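Local coordinates for protein C2 toxin component I (Clostridium botulinum, PDB 2J3X) that is the enzymatic component of the binary C2 toxin, an ADP-ribosyltransferase that probably modifies actin in host cells, at residues 164-174 with 186-194. The protein carries 2 engineered substitutions. Sequence-based numbering, arbitrary orientation.
Sequences VKTRVPTTFDY and LLNQGFSII
Leu187 drives its forked end between Val168 and the backbone at Asp173 and Tyr174. Its CD1 meets Val168 CG2 tip to tip at 3.7 Å, while CD2 lies against Tyr174 CB and Asp173 O. On the next strand, 191-203, Ile193 presents two branches: CG2, anti to the backbone N, meets Val164 CG1 at 3.9 Å, and CD1 rests beside CB and OG1 of Thr166. That hydroxyl is buried but hydrogen-bonded to Gly213 O, and Val102 of strand 98-102 packs alongside. Toward the surface, the type II turn Pro169–Phe172 brings the Phe172 ring near Phe191. Their planes lie only 10° apart, yet the rings are offset so far that little of one lies over the other; Phe172 CE2 touches Phe191 CE1 at 3.5 Å. Pro169 CD sits over the centre of one face of Phe172, and Leu215 of strand 206-216 touches both rings. The partly exposed end is polar and looser. Asn188 ND2 donates to Asp173 OD2 at 3.1 Å, bent to 149°, on the anti side and tilted out of the carboxylate plane. A water at the Phe191 ring edge accepts the backbone N-H of Asn188 and donates to Asp173 O, 2.7 Å from the water oxygen. Within this ADP-ribosyltransferase-family domain, apolar side chains thus bridge strand 162-168 to strands 183-187 and 191-203, none neighbours in the sheet; one bent bond and a shared water tie the margin.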
ATOM      1  N   VAL A 164       2.204 -15.141   9.876  1.00 11.43           N
ATOM      2  CA  VAL A 164       2.090 -15.235   8.460  1.00 10.59           C
ATOM      3  C   VAL A 164       3.318 -15.888   7.875  1.00 10.94           C
ATOM      4  O   VAL A 164       4.396 -15.330   7.976  1.00 11.18           O
ATOM      5  CB  VAL A 164       1.914 -13.789   7.855  1.00 11.40           C
ATOM      6  CG1 VAL A 164       1.691 -13.850   6.333  1.00 11.38           C
ATOM      7  CG2 VAL A 164       0.702 -13.091   8.550  1.00 12.38           C
ATOM      8  N   LYS A 165       3.136 -17.072   7.304  1.00 10.68           N
ATOM      9  CA  LYS A 165       4.261 -17.893   6.757  1.00 11.80           C
ATOM     10  C   LYS A 165       4.194 -17.803   5.226  1.00 11.93           C
ATOM     11  O   LYS A 165       3.094 -17.826   4.655  1.00 12.77           O
ATOM     12  CB  LYS A 165       4.068 -19.353   7.190  1.00 11.71           C
ATOM     13  CG  LYS A 165       5.218 -20.272   6.835  1.00 13.83           C
ATOM     14  CD  LYS A 165       4.972 -21.679   7.423  1.00 14.56           C
ATOM     15  CE  LYS A 165       6.079 -22.587   7.075  1.00 22.19           C
ATOM     16  NZ  LYS A 165       5.706 -23.913   7.734  1.00 24.62           N
ATOM     17  N   THR A 166       5.337 -17.622   4.584  1.00 11.91           N
ATOM     18  CA  THR A 166       5.380 -17.496   3.150  1.00 12.66           C
ATOM     19  C   THR A 166       6.660 -18.133   2.619  1.00 13.24           C
ATOM     20  O   THR A 166       7.516 -18.540   3.377  1.00 13.83           O
ATOM     21  CB  THR A 166       5.270 -16.012   2.684  1.00 14.57           C
ATOM     22  OG1 THR A 166       5.019 -15.983   1.270  1.00 17.23           O
ATOM     23  CG2 THR A 166       6.551 -15.243   2.979  1.00 14.82           C
ATOM     24  N   ARG A 167       6.758 -18.220   1.310  1.00 12.59           N
ATOM     25  CA  ARG A 167       7.964 -18.699   0.604  1.00 13.31           C
ATOM     26  C   ARG A 167       8.440 -17.586  -0.328  1.00 13.12           C
ATOM     27  O   ARG A 167       7.674 -17.111  -1.186  1.00 15.41           O
ATOM     28  CB  ARG A 167       7.546 -19.936  -0.186  1.00 14.63           C
ATOM     29  CG  ARG A 167       8.605 -20.548  -1.114  1.00 17.78           C
ATOM     30  CD  ARG A 167       8.056 -21.875  -1.597  1.00 26.26           C
ATOM     31  NE  ARG A 167       9.130 -22.706  -2.140  1.00 35.01           N
ATOM     32  CZ  ARG A 167       9.439 -23.955  -1.781  1.00 35.09           C
ATOM     33  NH1 ARG A 167       8.751 -24.628  -0.844  1.00 38.12           N
ATOM     34  NH2 ARG A 167      10.459 -24.540  -2.386  1.00 32.79           N
ATOM     35  N   VAL A 168       9.696 -17.171  -0.192  1.00 13.18           N
ATOM     36  CA  VAL A 168      10.267 -16.188  -1.072  1.00 12.39           C
ATOM     37  C   VAL A 168      10.974 -16.940  -2.208  1.00 14.45           C
ATOM     38  O   VAL A 168      11.817 -17.806  -1.939  1.00 12.88           O
ATOM     39  CB  VAL A 168      11.331 -15.355  -0.340  1.00 12.98           C
ATOM     40  CG1 VAL A 168      11.896 -14.260  -1.280  1.00 12.63           C
ATOM     41  CG2 VAL A 168      10.739 -14.793   0.969  1.00 13.45           C
ATOM     42  N   PRO A 169      10.640 -16.595  -3.468  1.00 14.94           N
ATOM     43  CA  PRO A 169      11.271 -17.255  -4.625  1.00 16.58           C
ATOM     44  C   PRO A 169      12.758 -17.035  -4.801  1.00 17.17           C
ATOM     45  O   PRO A 169      13.273 -15.950  -4.533  1.00 18.00           O
ATOM     46  CB  PRO A 169      10.467 -16.691  -5.818  1.00 16.52           C
ATOM     47  CG  PRO A 169       9.139 -16.301  -5.194  1.00 17.46           C
ATOM     48  CD  PRO A 169       9.578 -15.673  -3.895  1.00 15.64           C
ATOM     49  N   THR A 170      13.460 -18.056  -5.329  1.00 18.02           N
ATOM     50  CA  THR A 170      14.856 -17.903  -5.709  1.00 19.78           C
ATOM     51  C   THR A 170      14.930 -16.734  -6.689  1.00 19.70           C
ATOM     52  O   THR A 170      13.945 -16.444  -7.386  1.00 20.26           O
ATOM     53  CB  THR A 170      15.432 -19.168  -6.420  1.00 21.49           C
ATOM     54  OG1 THR A 170      14.660 -19.368  -7.587  1.00 24.78           O
ATOM     55  CG2 THR A 170      15.120 -20.335  -5.666  1.00 20.96           C
ATOM     56  N   THR A 171      16.098 -16.090  -6.677  1.00 20.12           N
ATOM     57  CA  THR A 171      16.507 -14.910  -7.453  1.00 20.75           C
ATOM     58  C   THR A 171      16.067 -13.583  -6.819  1.00 20.76           C
ATOM     59  O   THR A 171      16.548 -12.527  -7.241  1.00 20.43           O
ATOM     60  CB  THR A 171      16.100 -14.909  -8.973  1.00 20.97           C
ATOM     61  OG1 THR A 171      14.736 -14.550  -9.097  1.00 21.06           O
ATOM     62  CG2 THR A 171      16.346 -16.266  -9.669  1.00 21.61           C
ATOM     63  N   PHE A 172      15.155 -13.615  -5.836  1.00 18.91           N
ATOM     64  CA  PHE A 172      14.746 -12.344  -5.201  1.00 17.89           C
ATOM     65  C   PHE A 172      15.885 -11.713  -4.419  1.00 17.07           C
ATOM     66  O   PHE A 172      16.697 -12.400  -3.848  1.00 15.43           O
ATOM     67  CB  PHE A 172      13.590 -12.587  -4.251  1.00 18.81           C
ATOM     68  CG  PHE A 172      12.255 -12.541  -4.883  1.00 20.02           C
ATOM     69  CD1 PHE A 172      12.045 -13.067  -6.164  1.00 23.96           C
ATOM     70  CD2 PHE A 172      11.174 -12.057  -4.160  1.00 21.58           C
ATOM     71  CE1 PHE A 172      10.761 -13.083  -6.721  1.00 24.67           C
ATOM     72  CE2 PHE A 172       9.891 -12.091  -4.715  1.00 20.54           C
ATOM     73  CZ  PHE A 172       9.706 -12.587  -5.987  1.00 22.62           C
ATOM     74  N   ASP A 173      15.959 -10.372  -4.410  1.00 14.94           N
ATOM     75  CA  ASP A 173      17.005  -9.649  -3.695  1.00 14.21           C
ATOM     76  C   ASP A 173      16.792  -9.847  -2.226  1.00 13.81           C
ATOM     77  O   ASP A 173      15.641  -9.947  -1.755  1.00 14.41           O
ATOM     78  CB  ASP A 173      16.890  -8.133  -3.947  1.00 15.13           C
ATOM     79  CG  ASP A 173      17.030  -7.763  -5.411  1.00 18.35           C
ATOM     80  OD1 ASP A 173      17.680  -8.482  -6.190  1.00 17.98           O
ATOM     81  OD2 ASP A 173      16.442  -6.739  -5.809  1.00 22.97           O
ATOM     82  N   TYR A 174      17.887  -9.890  -1.477  1.00 13.82           N
ATOM     83  CA  TYR A 174      17.816 -10.072  -0.036  1.00 13.55           C
ATOM     84  C   TYR A 174      19.054  -9.656   0.690  1.00 13.54           C
ATOM     85  O   TYR A 174      20.158  -9.673   0.129  1.00 15.34           O
ATOM     86  CB  TYR A 174      17.476 -11.519   0.371  1.00 14.28           C
ATOM     87  CG  TYR A 174      18.682 -12.454   0.301  1.00 14.45           C
ATOM     88  CD1 TYR A 174      19.190 -12.835  -0.935  1.00 15.06           C
ATOM     89  CD2 TYR A 174      19.270 -12.981   1.474  1.00 16.50           C
ATOM     90  CE1 TYR A 174      20.315 -13.706  -1.034  1.00 15.95           C
ATOM     91  CE2 TYR A 174      20.386 -13.863   1.410  1.00 15.59           C
ATOM     92  CZ  TYR A 174      20.891 -14.204   0.150  1.00 15.82           C
ATOM     93  OH  TYR A 174      21.949 -15.080   0.051  1.00 16.97           O
ATOM     94  N   LEU A 186      16.006  -9.630   4.841  1.00 13.84           N
ATOM     95  CA  LEU A 186      15.421  -8.328   4.590  1.00 13.00           C
ATOM     96  C   LEU A 186      15.134  -8.321   3.100  1.00 12.58           C
ATOM     97  O   LEU A 186      16.028  -8.632   2.297  1.00 12.69           O
ATOM     98  CB  LEU A 186      16.452  -7.231   4.946  1.00 14.46           C
ATOM     99  CG  LEU A 186      15.811  -5.829   4.853  1.00 15.33           C
ATOM    100  CD1 LEU A 186      14.711  -5.660   5.885  1.00 17.05           C
ATOM    101  CD2 LEU A 186      16.899  -4.787   5.038  1.00 18.56           C
ATOM    102  N   LEU A 187      13.914  -7.963   2.704  1.00 10.55           N
ATOM    103  CA  LEU A 187      13.577  -7.930   1.274  1.00 11.77           C
ATOM    104  C   LEU A 187      13.122  -6.506   0.897  1.00 11.66           C
ATOM    105  O   LEU A 187      12.875  -5.691   1.791  1.00 10.54           O
ATOM    106  CB  LEU A 187      12.474  -8.947   0.914  1.00 12.86           C
ATOM    107  CG  LEU A 187      12.599 -10.336   1.528  1.00 15.68           C
ATOM    108  CD1 LEU A 187      11.325 -11.104   1.141  1.00 18.33           C
ATOM    109  CD2 LEU A 187      13.820 -11.049   0.982  1.00 15.56           C
ATOM    110  N   ASN A 188      13.055  -6.232  -0.406  1.00 11.96           N
ATOM    111  CA  ASN A 188      12.740  -4.913  -0.943  1.00 12.00           C
ATOM    112  C   ASN A 188      11.409  -4.390  -0.405  1.00 12.47           C
ATOM    113  O   ASN A 188      10.500  -5.153   0.019  1.00 12.87           O
ATOM    114  CB  ASN A 188      12.615  -5.033  -2.470  1.00 11.73           C
ATOM    115  CG  ASN A 188      13.962  -5.154  -3.148  1.00 16.87           C
ATOM    116  OD1 ASN A 188      14.966  -4.737  -2.578  1.00 23.97           O
ATOM    117  ND2 ASN A 188      13.970  -5.597  -4.392  1.00 21.04           N
ATOM    118  N   GLN A 189      11.258  -3.073  -0.498  1.00 11.63           N
ATOM    119  CA  GLN A 189      10.008  -2.431  -0.186  1.00 11.15           C
ATOM    120  C   GLN A 189       8.934  -2.859  -1.199  1.00 12.09           C
ATOM    121  O   GLN A 189       9.229  -3.194  -2.369  1.00 11.13           O
ATOM    122  CB  GLN A 189      10.182  -0.923  -0.420  1.00 10.96           C
ATOM    123  CG  GLN A 189      11.152  -0.232   0.544  1.00 10.41           C
ATOM    124  CD  GLN A 189      10.954   1.280   0.499  1.00 11.84           C
ATOM    125  OE1 GLN A 189      11.900   1.996   0.227  1.00 12.27           O
ATOM    126  NE2 GLN A 189       9.710   1.770   0.772  1.00 10.39           N
ATOM    127  N   GLY A 190       7.671  -2.805  -0.757  1.00 12.27           N
ATOM    128  CA  GLY A 190       6.560  -2.848  -1.693  1.00 11.16           C
ATOM    129  C   GLY A 190       6.033  -4.221  -2.106  1.00 11.36           C
ATOM    130  O   GLY A 190       5.305  -4.334  -3.095  1.00 12.36           O
ATOM    131  N   PHE A 191       6.391  -5.264  -1.360  1.00 11.59           N
ATOM    132  CA  PHE A 191       5.754  -6.548  -1.601  1.00 10.10           C
ATOM    133  C   PHE A 191       4.429  -6.570  -0.902  1.00 10.91           C
ATOM    134  O   PHE A 191       4.263  -5.904   0.136  1.00 11.39           O
ATOM    135  CB  PHE A 191       6.591  -7.708  -1.028  1.00 12.39           C
ATOM    136  CG  PHE A 191       7.777  -8.073  -1.885  1.00 12.59           C
ATOM    137  CD1 PHE A 191       7.574  -8.627  -3.136  1.00 14.25           C
ATOM    138  CD2 PHE A 191       9.081  -7.860  -1.428  1.00 11.55           C
ATOM    139  CE1 PHE A 191       8.656  -8.949  -3.967  1.00 17.29           C
ATOM    140  CE2 PHE A 191      10.196  -8.177  -2.252  1.00 13.16           C
ATOM    141  CZ  PHE A 191       9.951  -8.737  -3.509  1.00 15.67           C
ATOM    142  N   SER A 192       3.535  -7.420  -1.403  1.00  9.35           N
ATOM    143  CA  SER A 192       2.276  -7.686  -0.740  1.00 11.27           C
ATOM    144  C   SER A 192       2.192  -9.151  -0.350  1.00 11.36           C
ATOM    145  O   SER A 192       2.921  -9.987  -0.899  1.00 11.02           O
ATOM    146  CB  SER A 192       1.091  -7.391  -1.661  1.00 10.78           C
ATOM    147  OG  SER A 192       1.069  -5.988  -1.948  1.00 12.63           O
ATOM    148  N   ILE A 193       1.293  -9.416   0.582  1.00 10.82           N
ATOM    149  CA  ILE A 193       0.972 -10.809   0.948  1.00 12.70           C
ATOM    150  C   ILE A 193      -0.496 -11.025   0.592  1.00 11.95           C
ATOM    151  O   ILE A 193      -1.334 -10.170   0.879  1.00 10.43           O
ATOM    152  CB  ILE A 193       1.212 -11.048   2.424  1.00 13.43           C
ATOM    153  CG1 ILE A 193       2.707 -11.185   2.703  1.00 19.85           C
ATOM    154  CG2 ILE A 193       0.664 -12.424   2.834  1.00 16.32           C
ATOM    155  CD1 ILE A 193       3.313 -12.617   2.231  1.00 21.54           C
ATOM    156  N   ILE A 194      -0.784 -12.168  -0.035  1.00 10.63           N
ATOM    157  CA  ILE A 194      -2.137 -12.625  -0.307  1.00 11.86           C
ATOM    158  C   ILE A 194      -2.394 -13.894   0.547  1.00 11.13           C
ATOM    159  O   ILE A 194      -1.833 -14.967   0.264  1.00 11.38           O
ATOM    160  CB  ILE A 194      -2.303 -12.970  -1.771  1.00 11.33           C
ATOM    161  CG1 ILE A 194      -2.009 -11.754  -2.661  1.00 14.13           C
ATOM    162  CG2 ILE A 194      -3.760 -13.464  -2.028  1.00 12.25           C
ATOM    163  CD1 ILE A 194      -2.012 -12.097  -4.171  1.00 14.59           C
TER
HETATM  164  O   HOH W   1      13.544  -8.375  -2.381  1.00 14.66           O